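Local structure of transferrin (Manduca sexta, 6WB6) at residues D57-V63 / V371-R376; F72-Y78 / W273-H279; W268-Q274 / Y332-Y338. The protein binds and transports ferric iron, taking up a single Fe(3+) ion per molecule together with an anion, usually bicarbonate. All coordinates share one frame; numbering follows the deposited sequence.

Contact 1: residues D57-V63 / V371-R376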
loop_
_atom_site.group_PDB
_atom_site.type_symbol
_atom_site.label_atom_id
_atom_site.label_comp_id
_atom_site.label_asym_id
_atom_site.label_seq_id
_atom_site.Cartn_x
_atom_site.Cartn_y
_atom_site.Cartn_z
ATOM N N ASP A 57 11.060 -7.851 11.342
ATOM C CA ASP A 57 10.771 -6.671 12.129
ATOM C C ASP A 57 9.911 -7.077 13.327
ATOM O O ASP A 57 9.321 -8.158 13.330
ATOM C CB ASP A 57 10.044 -5.619 11.290
ATOM C CG ASP A 57 10.825 -5.187 10.048
ATOM O OD1 ASP A 57 12.080 -5.105 10.073
ATOM O OD2 ASP A 57 10.163 -4.901 9.039
ATOM N N PRO A 58 9.811 -6.216 14.348
ATOM C CA PRO A 58 8.899 -6.498 15.474
ATOM C C PRO A 58 7.462 -6.788 15.036
ATOM O O PRO A 58 6.787 -7.664 15.590
ATOM C CB PRO A 58 9.004 -5.207 16.306
ATOM C CG PRO A 58 10.323 -4.584 15.900
ATOM C CD PRO A 58 10.399 -4.865 14.444
ATOM N N GLU A 59 6.983 -6.064 14.034
ATOM C CA GLU A 59 5.684 -6.362 13.453
ATOM C C GLU A 59 5.604 -7.815 12.957
ATOM O O GLU A 59 4.545 -8.445 13.041
ATOM C CB GLU A 59 5.401 -5.370 12.315
ATOM C CG GLU A 59 5.175 -3.900 12.750
ATOM C CD GLU A 59 6.482 -3.063 12.789
ATOM O OE1 GLU A 59 7.556 -3.656 12.931
ATOM O OE2 GLU A 59 6.437 -1.821 12.657
ATOM N N ASP A 60 6.708 -8.358 12.420
ATOM C CA ASP A 60 6.701 -9.737 11.929
ATOM C C ASP A 60 6.695 -10.743 13.084
ATOM O O ASP A 60 6.036 -11.788 13.009
ATOM C CB ASP A 60 7.908 -9.968 11.005
ATOM C CG ASP A 60 7.941 -9.020 9.808
ATOM O OD1 ASP A 60 6.901 -8.811 9.136
ATOM O OD2 ASP A 60 9.021 -8.459 9.546
ATOM N N MET A 61 7.439 -10.451 14.150
ATOM C CA MET A 61 7.396 -11.275 15.354
ATOM C C MET A 61 5.973 -11.401 15.855
ATOM O O MET A 61 5.517 -12.493 16.222
ATOM C CB MET A 61 8.290 -10.664 16.443
ATOM C CG MET A 61 9.751 -10.495 16.000
ATOM S SD MET A 61 10.765 -9.489 17.123
ATOM C CE MET A 61 12.241 -9.220 16.125
ATOM N N TYR A 62 5.245 -10.288 15.843
ATOM C CA TYR A 62 3.856 -10.329 16.237
ATOM C C TYR A 62 3.064 -11.261 15.332
ATOM O O TYR A 62 2.305 -12.100 15.820
ATOM C CB TYR A 62 3.265 -8.917 16.234
ATOM C CG TYR A 62 1.859 -8.936 16.750
ATOM C CD1 TYR A 62 1.609 -8.859 18.111
ATOM C CD2 TYR A 62 0.781 -9.104 15.889
ATOM C CE1 TYR A 62 0.344 -8.899 18.598
ATOM C CE2 TYR A 62 -0.511 -9.157 16.379
ATOM C CZ TYR A 62 -0.716 -9.048 17.739
ATOM O OH TYR A 62 -1.977 -9.098 18.261
ATOM N N VAL A 63 3.209 -11.127 14.005
ATOM C CA VAL A 63 2.554 -12.086 13.111
ATOM C C VAL A 63 2.947 -13.493 13.501
ATOM O O VAL A 63 2.130 -14.421 13.479
ATOM C CB VAL A 63 2.907 -11.813 11.639
ATOM C CG1 VAL A 63 2.377 -12.956 10.735
ATOM C CG2 VAL A 63 2.323 -10.470 11.193
ATOM N N VAL A 371 -3.649 -10.508 8.507
ATOM C CA VAL A 371 -2.759 -10.560 9.657
ATOM C C VAL A 371 -1.573 -9.630 9.446
ATOM O O VAL A 371 -1.116 -8.963 10.377
ATOM C CB VAL A 371 -2.308 -12.003 9.926
ATOM C CG1 VAL A 371 -1.610 -12.062 11.231
ATOM C CG2 VAL A 371 -3.494 -12.929 10.003
ATOM N N PHE A 372 -1.089 -9.535 8.215
ATOM C CA PHE A 372 -0.003 -8.609 7.946
ATOM C C PHE A 372 -0.459 -7.165 8.165
ATOM O O PHE A 372 0.171 -6.405 8.917
ATOM C CB PHE A 372 0.507 -8.814 6.521
ATOM C CG PHE A 372 1.539 -7.817 6.123
ATOM C CD1 PHE A 372 2.829 -7.929 6.598
ATOM C CD2 PHE A 372 1.226 -6.779 5.289
ATOM C CE1 PHE A 372 3.785 -6.996 6.257
ATOM C CE2 PHE A 372 2.173 -5.841 4.954
ATOM C CZ PHE A 372 3.456 -5.959 5.432
ATOM N N ALA A 373 -1.568 -6.776 7.526
ATOM C CA ALA A 373 -2.062 -5.409 7.659
ATOM C C ALA A 373 -2.229 -5.029 9.117
ATOM O O ALA A 373 -1.840 -3.933 9.532
ATOM C CB ALA A 373 -3.386 -5.240 6.936
ATOM N N PHE A 374 -2.820 -5.925 9.912
ATOM C CA PHE A 374 -3.032 -5.611 11.316
ATOM C C PHE A 374 -1.708 -5.405 12.034
ATOM O O PHE A 374 -1.541 -4.442 12.778
ATOM C CB PHE A 374 -3.812 -6.715 12.000
ATOM C CG PHE A 374 -4.084 -6.433 13.424
ATOM C CD1 PHE A 374 -5.147 -5.638 13.781
ATOM C CD2 PHE A 374 -3.289 -6.972 14.410
ATOM C CE1 PHE A 374 -5.422 -5.368 15.084
ATOM C CE2 PHE A 374 -3.558 -6.708 15.734
ATOM C CZ PHE A 374 -4.634 -5.905 16.069
ATOM N N SER A 375 -0.759 -6.322 11.841
ATOM C CA SER A 375 0.536 -6.184 12.487
ATOM C C SER A 375 1.252 -4.911 12.060
ATOM O O SER A 375 2.190 -4.491 12.737
ATOM C CB SER A 375 1.420 -7.398 12.177
ATOM O OG SER A 375 1.684 -7.476 10.795
ATOM N N ARG A 376 0.855 -4.311 10.938
ATOM C CA ARG A 376 1.497 -3.118 10.407
ATOM C C ARG A 376 0.677 -1.855 10.660
ATOM O O ARG A 376 0.827 -0.868 9.932
ATOM C CB ARG A 376 1.747 -3.291 8.920
ATOM C CG ARG A 376 2.806 -4.349 8.587
ATOM C CD ARG A 376 4.220 -3.820 8.791
ATOM N NE ARG A 376 5.191 -4.916 8.852
ATOM C CZ ARG A 376 6.512 -4.757 8.798
ATOM N NH1 ARG A 376 7.035 -3.547 8.666
ATOM N NH2 ARG A 376 7.307 -5.819 8.855
HETATM O O HOH W 1 4.298 -7.389 9.467
#

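Contact 2: residues F72-Y78 / W273-H279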
loop_
_atom_site.group_PDB
_atom_site.type_symbol
_atom_site.label_atom_id
_atom_site.label_comp_id
_atom_site.label_asym_id
_atom_site.label_seq_id
_atom_site.Cartn_x
_atom_site.Cartn_y
_atom_site.Cartn_z
ATOM N N PHE A 72 8.223 -20.217 18.074
ATOM C CA PHE A 72 9.275 -19.318 17.620
ATOM C C PHE A 72 10.153 -18.875 18.774
ATOM O O PHE A 72 9.758 -18.908 19.942
ATOM C CB PHE A 72 8.692 -18.072 16.965
ATOM C CG PHE A 72 8.006 -18.334 15.680
ATOM C CD1 PHE A 72 8.734 -18.633 14.553
ATOM C CD2 PHE A 72 6.645 -18.240 15.579
ATOM C CE1 PHE A 72 8.124 -18.852 13.357
ATOM C CE2 PHE A 72 6.020 -18.479 14.382
ATOM C CZ PHE A 72 6.770 -18.783 13.261
ATOM N N VAL A 73 11.353 -18.421 18.428
ATOM C CA VAL A 73 12.261 -17.823 19.397
ATOM C C VAL A 73 13.015 -16.715 18.690
ATOM O O VAL A 73 13.595 -16.938 17.624
ATOM C CB VAL A 73 13.245 -18.855 19.983
ATOM C CG1 VAL A 73 14.088 -19.494 18.870
ATOM C CG2 VAL A 73 14.145 -18.197 21.005
ATOM N N VAL A 74 12.967 -15.512 19.244
ATOM C CA VAL A 74 13.838 -14.438 18.781
ATOM C C VAL A 74 15.202 -14.660 19.415
ATOM O O VAL A 74 15.381 -14.416 20.604
ATOM C CB VAL A 74 13.280 -13.057 19.128
ATOM C CG1 VAL A 74 14.301 -11.976 18.763
ATOM C CG2 VAL A 74 11.949 -12.842 18.379
ATOM N N PHE A 75 16.171 -15.123 18.613
ATOM C CA PHE A 75 17.494 -15.466 19.119
ATOM C C PHE A 75 18.566 -14.485 18.679
ATOM O O PHE A 75 19.735 -14.685 19.006
ATOM C CB PHE A 75 17.883 -16.891 18.678
ATOM C CG PHE A 75 18.050 -17.036 17.194
ATOM C CD1 PHE A 75 19.270 -16.801 16.595
ATOM C CD2 PHE A 75 16.974 -17.401 16.395
ATOM C CE1 PHE A 75 19.425 -16.932 15.244
ATOM C CE2 PHE A 75 17.123 -17.521 15.028
ATOM C CZ PHE A 75 18.358 -17.291 14.458
ATOM N N GLN A 76 18.209 -13.446 17.933
ATOM C CA GLN A 76 19.196 -12.502 17.426
ATOM C C GLN A 76 18.587 -11.117 17.284
ATOM O O GLN A 76 17.502 -10.972 16.705
ATOM C CB GLN A 76 19.737 -12.964 16.071
ATOM C CG GLN A 76 21.058 -12.339 15.709
ATOM C CD GLN A 76 22.187 -13.208 16.142
ATOM O OE1 GLN A 76 22.917 -13.752 15.314
ATOM N NE2 GLN A 76 22.326 -13.381 17.450
ATOM N N GLU A 77 19.295 -10.109 17.787
ATOM C CA GLU A 77 18.905 -8.712 17.627
ATOM C C GLU A 77 19.888 -8.004 16.708
ATOM O O GLU A 77 21.108 -8.164 16.839
ATOM C CB GLU A 77 18.858 -7.977 18.972
ATOM C CG GLU A 77 17.676 -8.329 19.831
ATOM C CD GLU A 77 17.761 -7.700 21.201
ATOM O OE1 GLU A 77 17.354 -8.351 22.171
ATOM O OE2 GLU A 77 18.260 -6.562 21.311
ATOM N N TYR A 78 19.350 -7.238 15.777
ATOM C CA TYR A 78 20.123 -6.303 14.970
ATOM C C TYR A 78 20.102 -4.926 15.629
ATOM O O TYR A 78 19.031 -4.330 15.810
ATOM C CB TYR A 78 19.542 -6.214 13.561
ATOM C CG TYR A 78 19.669 -7.468 12.719
ATOM C CD1 TYR A 78 20.532 -8.500 13.088
ATOM C CD2 TYR A 78 18.926 -7.615 11.554
ATOM C CE1 TYR A 78 20.655 -9.638 12.313
ATOM C CE2 TYR A 78 19.046 -8.750 10.764
ATOM C CZ TYR A 78 19.903 -9.759 11.153
ATOM O OH TYR A 78 20.036 -10.895 10.382
ATOM N N TRP A 273 14.322 -3.614 18.597
ATOM C CA TRP A 273 15.192 -3.908 17.468
ATOM C C TRP A 273 14.588 -4.979 16.585
ATOM O O TRP A 273 13.900 -5.885 17.053
ATOM C CB TRP A 273 16.532 -4.436 17.940
ATOM C CG TRP A 273 17.399 -3.496 18.704
ATOM C CD1 TRP A 273 17.745 -3.604 20.005
ATOM C CD2 TRP A 273 18.071 -2.341 18.196
ATOM N NE1 TRP A 273 18.590 -2.585 20.356
ATOM C CE2 TRP A 273 18.809 -1.791 19.260
ATOM C CE3 TRP A 273 18.111 -1.711 16.949
ATOM C CZ2 TRP A 273 19.588 -0.639 19.119
ATOM C CZ3 TRP A 273 18.889 -0.553 16.807
ATOM C CH2 TRP A 273 19.616 -0.033 17.889
ATOM N N GLN A 274 14.931 -4.916 15.308
ATOM C CA GLN A 274 14.710 -6.042 14.430
ATOM C C GLN A 274 15.722 -7.132 14.746
ATOM O O GLN A 274 16.689 -6.927 15.496
ATOM C CB GLN A 274 14.871 -5.651 12.970
ATOM C CG GLN A 274 14.256 -4.360 12.566
ATOM C CD GLN A 274 15.095 -3.706 11.518
ATOM O OE1 GLN A 274 16.277 -3.478 11.728
ATOM N NE2 GLN A 274 14.503 -3.443 10.363
ATOM N N GLY A 275 15.517 -8.298 14.137
ATOM C CA GLY A 275 16.475 -9.376 14.288
ATOM C C GLY A 275 16.087 -10.632 13.536
ATOM O O GLY A 275 15.490 -10.559 12.460
ATOM N N LEU A 276 16.436 -11.788 14.086
ATOM C CA LEU A 276 16.163 -13.075 13.459
ATOM C C LEU A 276 15.263 -13.884 14.375
ATOM O O LEU A 276 15.443 -13.882 15.597
ATOM C CB LEU A 276 17.437 -13.879 13.192
ATOM C CG LEU A 276 18.561 -13.189 12.430
ATOM C CD1 LEU A 276 19.853 -14.012 12.577
ATOM C CD2 LEU A 276 18.130 -13.022 10.976
ATOM N N ILE A 277 14.308 -14.568 13.771
ATOM C CA ILE A 277 13.394 -15.452 14.471
ATOM C C ILE A 277 13.613 -16.859 13.918
ATOM O O ILE A 277 13.895 -17.028 12.728
ATOM C CB ILE A 277 11.938 -14.959 14.287
ATOM C CG1 ILE A 277 11.030 -15.412 15.445
ATOM C CG2 ILE A 277 11.413 -15.392 12.936
ATOM C CD1 ILE A 277 9.544 -14.997 15.288
ATOM N N GLY A 278 13.523 -17.862 14.782
ATOM C CA GLY A 278 13.596 -19.238 14.332
ATOM C C GLY A 278 12.742 -20.141 15.195
ATOM O O GLY A 278 12.236 -19.741 16.247
ATOM N N HIS A 279 12.568 -21.377 14.730
ATOM C CA HIS A 279 11.819 -22.316 15.535
ATOM C C HIS A 279 12.650 -22.761 16.726
ATOM O O HIS A 279 13.869 -22.589 16.776
ATOM C CB HIS A 279 11.375 -23.517 14.717
ATOM C CG HIS A 279 12.490 -24.242 14.038
ATOM N ND1 HIS A 279 13.366 -25.059 14.712
ATOM C CD2 HIS A 279 12.860 -24.278 12.740
ATOM C CE1 HIS A 279 14.240 -25.560 13.855
ATOM N NE2 HIS A 279 13.955 -25.102 12.652
#

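Contact 3: residues W268-Q274 / Y332-Y338. With NAG (2-acetamido-2-deoxy-beta-D-glucopyranose), chain C.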
loop_
_atom_site.group_PDB
_atom_site.type_symbol
_atom_site.label_atom_id
_atom_site.label_comp_id
_atom_site.label_asym_id
_atom_site.label_seq_id
_atom_site.Cartn_x
_atom_site.Cartn_y
_atom_site.Cartn_z
ATOM N N TRP A 268 7.673 5.596 28.072
ATOM C CA TRP A 268 6.502 4.739 28.207
ATOM C C TRP A 268 6.509 3.548 27.253
ATOM O O TRP A 268 5.789 2.571 27.496
ATOM C CB TRP A 268 5.200 5.536 28.017
ATOM C CG TRP A 268 5.131 6.561 26.918
ATOM C CD1 TRP A 268 6.031 6.783 25.911
ATOM C CD2 TRP A 268 4.081 7.524 26.734
ATOM N NE1 TRP A 268 5.603 7.818 25.119
ATOM C CE2 TRP A 268 4.410 8.289 25.604
ATOM C CE3 TRP A 268 2.896 7.807 27.420
ATOM C CZ2 TRP A 268 3.598 9.313 25.139
ATOM C CZ3 TRP A 268 2.096 8.817 26.960
ATOM C CH2 TRP A 268 2.451 9.566 25.826
ATOM N N ALA A 269 7.287 3.600 26.176
ATOM C CA ALA A 269 7.427 2.450 25.298
ATOM C C ALA A 269 8.658 2.636 24.438
ATOM O O ALA A 269 9.160 3.754 24.275
ATOM C CB ALA A 269 6.188 2.257 24.423
ATOM N N ALA A 270 9.116 1.522 23.852
ATOM C CA ALA A 270 10.256 1.535 22.953
ATOM C C ALA A 270 9.921 0.771 21.681
ATOM O O ALA A 270 9.118 -0.149 21.686
ATOM C CB ALA A 270 11.487 0.909 23.608
ATOM N N ARG A 271 10.524 1.172 20.587
ATOM C CA ARG A 271 10.505 0.330 19.405
ATOM C C ARG A 271 11.587 -0.735 19.544
ATOM O O ARG A 271 12.770 -0.390 19.701
ATOM C CB ARG A 271 10.718 1.149 18.161
ATOM C CG ARG A 271 10.549 0.370 16.904
ATOM C CD ARG A 271 10.698 1.305 15.770
ATOM N NE ARG A 271 10.424 0.666 14.498
ATOM C CZ ARG A 271 10.543 1.291 13.337
ATOM N NH1 ARG A 271 10.910 2.572 13.294
ATOM N NH2 ARG A 271 10.300 0.638 12.227
ATOM N N PRO A 272 11.236 -2.016 19.547
ATOM C CA PRO A 272 12.260 -3.047 19.680
ATOM C C PRO A 272 13.100 -3.124 18.422
ATOM O O PRO A 272 12.669 -2.724 17.338
ATOM C CB PRO A 272 11.452 -4.337 19.877
ATOM C CG PRO A 272 10.015 -3.903 20.057
ATOM C CD PRO A 272 9.908 -2.623 19.312
ATOM N N TRP A 273 14.322 -3.614 18.597
ATOM C CA TRP A 273 15.192 -3.908 17.468
ATOM C C TRP A 273 14.588 -4.979 16.585
ATOM O O TRP A 273 13.900 -5.885 17.053
ATOM C CB TRP A 273 16.532 -4.436 17.940
ATOM C CG TRP A 273 17.399 -3.496 18.704
ATOM C CD1 TRP A 273 17.745 -3.604 20.005
ATOM C CD2 TRP A 273 18.071 -2.341 18.196
ATOM N NE1 TRP A 273 18.590 -2.585 20.356
ATOM C CE2 TRP A 273 18.809 -1.791 19.260
ATOM C CE3 TRP A 273 18.111 -1.711 16.949
ATOM C CZ2 TRP A 273 19.588 -0.639 19.119
ATOM C CZ3 TRP A 273 18.889 -0.553 16.807
ATOM C CH2 TRP A 273 19.616 -0.033 17.889
ATOM N N GLN A 274 14.931 -4.916 15.308
ATOM C CA GLN A 274 14.710 -6.042 14.430
ATOM C C GLN A 274 15.722 -7.132 14.746
ATOM O O GLN A 274 16.689 -6.927 15.496
ATOM C CB GLN A 274 14.871 -5.651 12.970
ATOM C CG GLN A 274 14.256 -4.360 12.566
ATOM C CD GLN A 274 15.095 -3.706 11.518
ATOM O OE1 GLN A 274 16.277 -3.478 11.728
ATOM N NE2 GLN A 274 14.503 -3.443 10.363
ATOM N N TYR A 332 9.373 -10.751 23.869
ATOM C CA TYR A 332 10.249 -9.741 23.302
ATOM C C TYR A 332 9.501 -8.434 23.099
ATOM O O TYR A 332 9.996 -7.359 23.455
ATOM C CB TYR A 332 10.788 -10.246 21.970
ATOM C CG TYR A 332 11.764 -9.313 21.284
ATOM C CD1 TYR A 332 13.050 -9.149 21.766
ATOM C CD2 TYR A 332 11.399 -8.617 20.148
ATOM C CE1 TYR A 332 13.948 -8.337 21.131
ATOM C CE2 TYR A 332 12.298 -7.781 19.496
ATOM C CZ TYR A 332 13.568 -7.647 20.000
ATOM O OH TYR A 332 14.480 -6.808 19.386
ATOM N N LEU A 333 8.305 -8.509 22.500
ATOM C CA LEU A 333 7.532 -7.299 22.259
ATOM C C LEU A 333 7.010 -6.718 23.558
ATOM O O LEU A 333 7.022 -5.493 23.742
ATOM C CB LEU A 333 6.371 -7.579 21.317
ATOM C CG LEU A 333 6.746 -8.024 19.914
ATOM C CD1 LEU A 333 5.482 -8.381 19.176
ATOM C CD2 LEU A 333 7.494 -6.999 19.182
ATOM N N ASN A 334 6.547 -7.584 24.466
ATOM C CA ASN A 334 6.019 -7.116 25.737
ATOM C C ASN A 334 7.014 -6.224 26.465
ATOM O O ASN A 334 6.634 -5.191 27.015
ATOM C CB ASN A 334 5.652 -8.293 26.628
ATOM C CG ASN A 334 4.282 -8.860 26.319
ATOM O OD1 ASN A 334 3.555 -8.367 25.448
ATOM N ND2 ASN A 334 3.923 -9.905 27.039
ATOM N N LYS A 335 8.286 -6.613 26.510
ATOM C CA LYS A 335 9.173 -5.879 27.402
ATOM C C LYS A 335 9.512 -4.498 26.859
ATOM O O LYS A 335 10.197 -3.710 27.537
ATOM C CB LYS A 335 10.452 -6.686 27.667
ATOM C CG LYS A 335 11.281 -7.011 26.429
ATOM C CD LYS A 335 12.481 -7.870 26.778
ATOM C CE LYS A 335 13.345 -8.132 25.576
ATOM N NZ LYS A 335 14.064 -6.910 25.098
ATOM N N ALA A 336 9.046 -4.193 25.654
ATOM C CA ALA A 336 9.160 -2.868 25.096
ATOM C C ALA A 336 7.874 -2.078 25.268
ATOM O O ALA A 336 7.842 -0.901 24.903
ATOM C CB ALA A 336 9.521 -2.950 23.617
ATOM N N ASN A 337 6.844 -2.694 25.863
ATOM C CA ASN A 337 5.463 -2.213 25.806
ATOM C C ASN A 337 4.976 -2.081 24.369
ATOM O O ASN A 337 4.124 -1.250 24.060
ATOM C CB ASN A 337 5.298 -0.883 26.531
ATOM C CG ASN A 337 5.530 -1.007 28.024
ATOM O OD1 ASN A 337 5.291 -2.057 28.620
ATOM N ND2 ASN A 337 5.994 0.062 28.637
ATOM N N TYR A 338 5.513 -2.884 23.466
ATOM C CA TYR A 338 5.231 -2.662 22.059
ATOM C C TYR A 338 4.110 -3.544 21.535
ATOM O O TYR A 338 3.596 -3.273 20.451
ATOM C CB TYR A 338 6.514 -2.870 21.234
ATOM C CG TYR A 338 6.463 -2.235 19.875
ATOM C CD1 TYR A 338 6.569 -0.868 19.733
ATOM C CD2 TYR A 338 6.314 -3.005 18.733
ATOM C CE1 TYR A 338 6.540 -0.279 18.497
ATOM C CE2 TYR A 338 6.269 -2.421 17.480
ATOM C CZ TYR A 338 6.397 -1.049 17.377
ATOM O OH TYR A 338 6.340 -0.442 16.156
HETATM C C1 NAG C . 6.190 -0.027 30.051
HETATM C C2 NAG C . 7.434 0.732 30.476
HETATM C C3 NAG C . 7.558 0.946 31.990
HETATM C C4 NAG C . 6.229 1.315 32.656
HETATM C C5 NAG C . 5.045 0.554 32.062
HETATM C C6 NAG C . 3.752 1.221 32.472
HETATM C C7 NAG C . 9.230 0.361 28.836
HETATM C C8 NAG C . 10.494 -0.410 28.611
HETATM N N2 NAG C . 8.599 0.038 29.964
HETATM O O3 NAG C . 8.504 2.012 32.166
HETATM O O4 NAG C . 6.193 0.947 34.042
HETATM O O5 NAG C . 5.040 0.553 30.636
HETATM O O6 NAG C . 3.846 2.564 32.013
HETATM O O7 NAG C . 8.844 1.215 28.050
HETATM O O HOH W 2 8.719 -1.770 14.693
HETATM O O HOH W 3 14.301 -4.893 21.364
#

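Contact 1: residues D57-V63 / V371-R376
R376, just past the end of helix 360-375, lays its guanidinium group against three acidic residues of 57-63. NH2 donates, in the guanidinium plane, to both D57 OD2 (3.0 Å) and D60 OD1 (3.0 Å); D57 uses its anti lone pair, whereas the D60 oxygen is met from above its carboxylate plane. E59 lies over one guanidinium face, CB 3.5 Å from R376 NE, and the bend at chi2 (90°) accompanies a carboxylate stacked almost parallel (7°); E59 OE1 is 4.3 Å from R376 NH1, charge attraction alone. A flat group with several donors can thus serve two carboxylates at its edge, and a water that accepts from NE and donates to D60 OD1 and S375 OG. S375 is small enough for V63 CG2 to press to a tight 3.3 Å from its CB, and S375 OG donates to F372 O (2.6 Å). Y62 CE2 and OH meet the edge of the F374 ring. Farther out, D57 N donates to D60 OD2 (2.8 Å), which R39 also bridges. This salt-bridge network joins the two transferrin-like halves of a bilobal transferrin; D57, predicted to bind iron, is here held by R376 and Q274, while Y90 and Y204 coordinate the ferric ion.

Contact 2: residues F72-Y78 / W273-H279
With CG beside the backbone N in both Y78 and L276 (chi1 -67° and -52°), the tyrosine ring lies over the partner strand and L276 CD2 comes to 3.7 Å from Y78 CZ. The same ring covers G275, whose CA sits over its face, 4.1 Å from the ring centroid, in a CH-pi contact. Glycine suits this place because the opposing strand runs so close, G275 CA being 3.1 Å from Q76 O. F75, with CG between its backbone N and carbonyl carbon (chi1 65°), lays its ring across L276, with CZ 3.8 Å from L276 CB, and presents an edge to G278 N. Between V74-I277 and Q76-L276 the antiparallel register slips by one residue, a beta bulge at F75. Regular bonding holds before it, where V73 and G278 form a hydrogen-bonded pair (G278 N to V73 O 3.0 Å), and after it, where L276 N donates to Q76 O (2.9 Å) and Y78 N to Q274 O (2.7 Å); the bond from F75 N to L276 O is weak. Beta-branched V74 and I277 suit extended backbone and pack on the other face from Q76 and L276. E77 OE2 sits 3.3 Å from W273 CD1 but is claimed by R79, while W273 NE1 binds A86 O. Strands 53-56 and 320-327 flank the pair in a four-stranded antiparallel sheet, and helix 286-300 covers F75. Backbone bonds and apolar side chains carry the contact, while polar ends such as Q76 NE2 (D323) and Y78 OH (L312 O) are satisfied beyond the two strands.

Contact 3: residues W268-Q274 / Y332-Y338
Y332 OH donates to W273 O at 2.6 Å, the carbonyl oxygen lying at the ring edge and the hydroxyl tilted 30° from the carbonyl plane. A tyrosine is long enough to span this distance from a helix, its CG standing opposite the backbone N (chi1 -178°). P272 fills the middle: CB touches Y332 CE2 (3.6 Å), CG packs on A336 CB, and CD makes a CH-pi contact, 3.7 Å from the centroid of the Y338 ring. A compact, apolar proline ring suits a place where CB meets Y332 and CD the face of Y338. Beyond it A336 O accepts from A270 N (2.9 Å) in the carbonyl plane. Helix 329-334 ends in a Schellman motif, with Y338 N bonded to L333 O, N337 N to N334 O and a positive phi at N337 (57°); A336 N reaches L333 O from the opposite face of its plane. N337 ND2 donates to W268 O (2.8 Å), and the same nitrogen is bonded covalently to N-acetylglucosamine. R271 NH1 bonds Y90 OH in the carbonate pocket, and a water links R271 NE to Y338 OH, itself bonded to N121. Strand 269-271 pairs with 90-97, helix 121-131 touches W268 and A269, and helix 58-65 packs against Y332 and L333.

All three contacts are largely buried and touch one another, but contact 1 lies nearer the centre of the chain, its own centre about 15 Å away against about 26 and 25 Å for contacts 2 and 3. Contact 1 alone joins the two transferrin-like halves, and its chemistry is ionic, with charges clustered round one arginine. Contact 2 lies within a sheet of the first half, where backbone bonds and apolar side chains dominate. Contact 3 shares W273 and Q274 with it, between consecutive strands, mixes hydrogen bonds with proline-aromatic packing, and runs from the edge of the iron site to a glycan. The D57-Q274 pair joins contact 1 to the others, and M61 packs against V74 and Y332.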